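Long-range contact in putative ADP-Ribosyltransferase Scabin (Streptomyces scabiei 87.22, PDB 5EWY), which probably transfers ADP-ribose from NAD+ to DNA, as a mono-ADP-ribosyltransferase toxin of a plant-pathogenic bacterium: residues A[132-138]-A[172-178]. Numbering follows the deposited sequence.
Sequences GYNYYID and VIGVCPV
Val175 lays its CG2 methyl over the face of the Tyr135 ring, 3.4 Å from the centroid and 9° off the normal, a CH-pi contact set by chi1 p on the valine and m on the tyrosine; the same CG2 lies 3.5 Å from Tyr133 CB. Strands 133-137 and 172-178 run antiparallel at 163°, axes 4.6 Å apart. Tyr133–Pro177 and Tyr135–Val175 are non-hydrogen-bonded pairs, while Asn134–Cys176 is bonded both ways: Asn134 N to Cys176 O 2.8 Å, Cys176 N to Asn134 O 2.9 Å. Val178 N reaches Gly132 O at 2.9 Å. At Tyr136 a classic beta bulge shifts the register by one: Tyr136 N donates to Gly174 O (3.0 Å), but Tyr136 O takes Ile173 N at 2.8 Å and Gly174 N only weakly at 3.5 Å. Ile173 turns helix-like (-69/-47) to allow this, and Ile137 then pairs with Val172. On the face of Asn134 and Tyr136, Cys176 SG, disulfide-bonded to Cys190, sits 3.9 Å from Tyr136 CE1; Tyr136 OH hydrogen-bonds Glu185 and His122. These are the central strands of a four-stranded antiparallel sheet, between 75-79 and 184-192, with helix 83-89 packed on the Tyr135–Val175 face.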
loop_
_atom_site.group_PDB
_atom_site.type_symbol
_atom_site.label_atom_id
_atom_site.label_comp_id
_atom_site.label_asym_id
_atom_site.label_seq_id
_atom_site.Cartn_x
_atom_site.Cartn_y
_atom_site.Cartn_z
ATOM N N GLY A 132 4.425 14.069 -3.945
ATOM C CA GLY A 132 3.780 14.611 -5.081
ATOM C C GLY A 132 2.623 13.870 -5.668
ATOM O O GLY A 132 1.987 14.445 -6.478
ATOM N N TYR A 133 2.392 12.624 -5.262
ATOM C CA TYR A 133 1.320 11.870 -5.818
ATOM C C TYR A 133 0.549 11.047 -4.802
ATOM O O TYR A 133 1.080 10.590 -3.864
ATOM C CB TYR A 133 1.934 10.888 -6.822
ATOM C CG TYR A 133 2.713 11.531 -7.952
ATOM C CD1 TYR A 133 2.093 11.967 -9.062
ATOM C CD2 TYR A 133 4.060 11.699 -7.867
ATOM C CE1 TYR A 133 2.792 12.573 -10.070
ATOM C CE2 TYR A 133 4.743 12.310 -8.864
ATOM C CZ TYR A 133 4.102 12.726 -9.960
ATOM O OH TYR A 133 4.775 13.320 -10.969
ATOM N N ASN A 134 -0.730 10.885 -5.082
ATOM C CA ASN A 134 -1.598 9.981 -4.329
ATOM C C ASN A 134 -1.969 8.835 -5.275
ATOM O O ASN A 134 -2.749 9.024 -6.209
ATOM C CB ASN A 134 -2.833 10.740 -3.835
ATOM C CG ASN A 134 -3.573 10.008 -2.743
ATOM O OD1 ASN A 134 -2.968 9.310 -1.902
ATOM N ND2 ASN A 134 -4.909 10.149 -2.735
ATOM N N TYR A 135 -1.416 7.652 -5.039
ATOM C CA TYR A 135 -1.715 6.454 -5.825
ATOM C C TYR A 135 -2.910 5.705 -5.260
ATOM O O TYR A 135 -3.128 5.665 -4.043
ATOM C CB TYR A 135 -0.503 5.529 -5.860
ATOM C CG TYR A 135 0.625 6.056 -6.724
ATOM C CD1 TYR A 135 1.615 6.873 -6.203
ATOM C CD2 TYR A 135 0.710 5.714 -8.053
ATOM C CE1 TYR A 135 2.644 7.356 -7.001
ATOM C CE2 TYR A 135 1.704 6.180 -8.861
ATOM C CZ TYR A 135 2.690 6.999 -8.334
ATOM O OH TYR A 135 3.661 7.440 -9.190
ATOM N N TYR A 136 -3.702 5.154 -6.184
ATOM C CA TYR A 136 -4.922 4.407 -5.916
ATOM C C TYR A 136 -4.640 2.949 -6.250
ATOM O O TYR A 136 -4.128 2.649 -7.331
ATOM C CB TYR A 136 -6.058 4.930 -6.814
ATOM C CG TYR A 136 -6.553 6.318 -6.493
ATOM C CD1 TYR A 136 -5.677 7.407 -6.425
ATOM C CD2 TYR A 136 -7.867 6.553 -6.214
ATOM C CE1 TYR A 136 -6.131 8.656 -6.137
ATOM C CE2 TYR A 136 -8.321 7.814 -5.882
ATOM C CZ TYR A 136 -7.430 8.869 -5.826
ATOM O OH TYR A 136 -7.917 10.103 -5.531
ATOM N N ILE A 137 -4.897 2.056 -5.289
ATOM C CA ILE A 137 -4.441 0.668 -5.326
ATOM C C ILE A 137 -5.640 -0.250 -5.126
ATOM O O ILE A 137 -6.476 -0.003 -4.242
ATOM C CB ILE A 137 -3.388 0.435 -4.228
ATOM C CG1 ILE A 137 -2.145 1.241 -4.588
ATOM C CG2 ILE A 137 -3.045 -1.048 -4.041
ATOM C CD1 ILE A 137 -1.201 1.461 -3.426
ATOM N N ASP A 138 -5.727 -1.300 -5.941
ATOM C CA ASP A 138 -6.794 -2.293 -5.804
ATOM C C ASP A 138 -6.086 -3.642 -5.805
ATOM O O ASP A 138 -5.844 -4.242 -6.848
ATOM C CB ASP A 138 -7.808 -2.154 -6.928
ATOM C CG ASP A 138 -8.867 -3.252 -6.920
ATOM O OD1 ASP A 138 -9.130 -3.851 -5.853
ATOM O OD2 ASP A 138 -9.468 -3.500 -7.982
ATOM N N VAL A 172 -2.220 -1.545 -9.334
ATOM C CA VAL A 172 -2.192 -0.094 -9.180
ATOM C C VAL A 172 -3.203 0.476 -10.170
ATOM O O VAL A 172 -3.036 0.361 -11.388
ATOM C CB VAL A 172 -0.786 0.472 -9.404
ATOM C CG1 VAL A 172 -0.827 1.988 -9.305
ATOM C CG2 VAL A 172 0.173 -0.118 -8.372
ATOM N N ILE A 173 -4.265 1.096 -9.644
ATOM C CA ILE A 173 -5.320 1.638 -10.498
ATOM C C ILE A 173 -4.809 2.826 -11.293
ATOM O O ILE A 173 -5.054 2.949 -12.495
ATOM C CB ILE A 173 -6.531 2.079 -9.665
ATOM C CG1 ILE A 173 -7.098 0.958 -8.804
ATOM C CG2 ILE A 173 -7.583 2.619 -10.599
ATOM C CD1 ILE A 173 -7.985 1.491 -7.703
ATOM N N GLY A 174 -4.127 3.742 -10.615
ATOM C CA GLY A 174 -3.806 5.038 -11.190
ATOM C C GLY A 174 -3.289 5.959 -10.110
ATOM O O GLY A 174 -2.948 5.509 -9.018
ATOM N N VAL A 175 -3.259 7.251 -10.424
ATOM C CA VAL A 175 -2.608 8.217 -9.551
ATOM C C VAL A 175 -3.223 9.583 -9.780
ATOM O O VAL A 175 -3.657 9.912 -10.880
ATOM C CB VAL A 175 -1.085 8.234 -9.834
ATOM C CG1 VAL A 175 -0.778 8.821 -11.237
ATOM C CG2 VAL A 175 -0.303 9.035 -8.774
ATOM N N CYS A 176 -3.183 10.418 -8.744
ATOM C CA CYS A 176 -3.481 11.831 -8.886
ATOM C C CYS A 176 -2.315 12.645 -8.324
ATOM O O CYS A 176 -1.902 12.414 -7.169
ATOM C CB CYS A 176 -4.776 12.225 -8.140
ATOM S SG CYS A 176 -6.277 11.475 -8.796
ATOM N N PRO A 177 -1.792 13.605 -9.070
ATOM C CA PRO A 177 -0.762 14.487 -8.508
ATOM C C PRO A 177 -1.363 15.402 -7.453
ATOM O O PRO A 177 -2.561 15.712 -7.466
ATOM C CB PRO A 177 -0.285 15.299 -9.711
ATOM C CG PRO A 177 -0.905 14.719 -10.887
ATOM C CD PRO A 177 -2.128 13.981 -10.452
ATOM N N VAL A 178 -0.498 15.863 -6.559
ATOM C CA VAL A 178 -0.899 16.642 -5.390
ATOM C C VAL A 178 -0.336 18.042 -5.522
ATOM O O VAL A 178 0.876 18.222 -5.732
ATOM C CB VAL A 178 -0.437 15.978 -4.082
ATOM C CG1 VAL A 178 -0.761 16.879 -2.882
ATOM C CG2 VAL A 178 -1.094 14.623 -3.909
#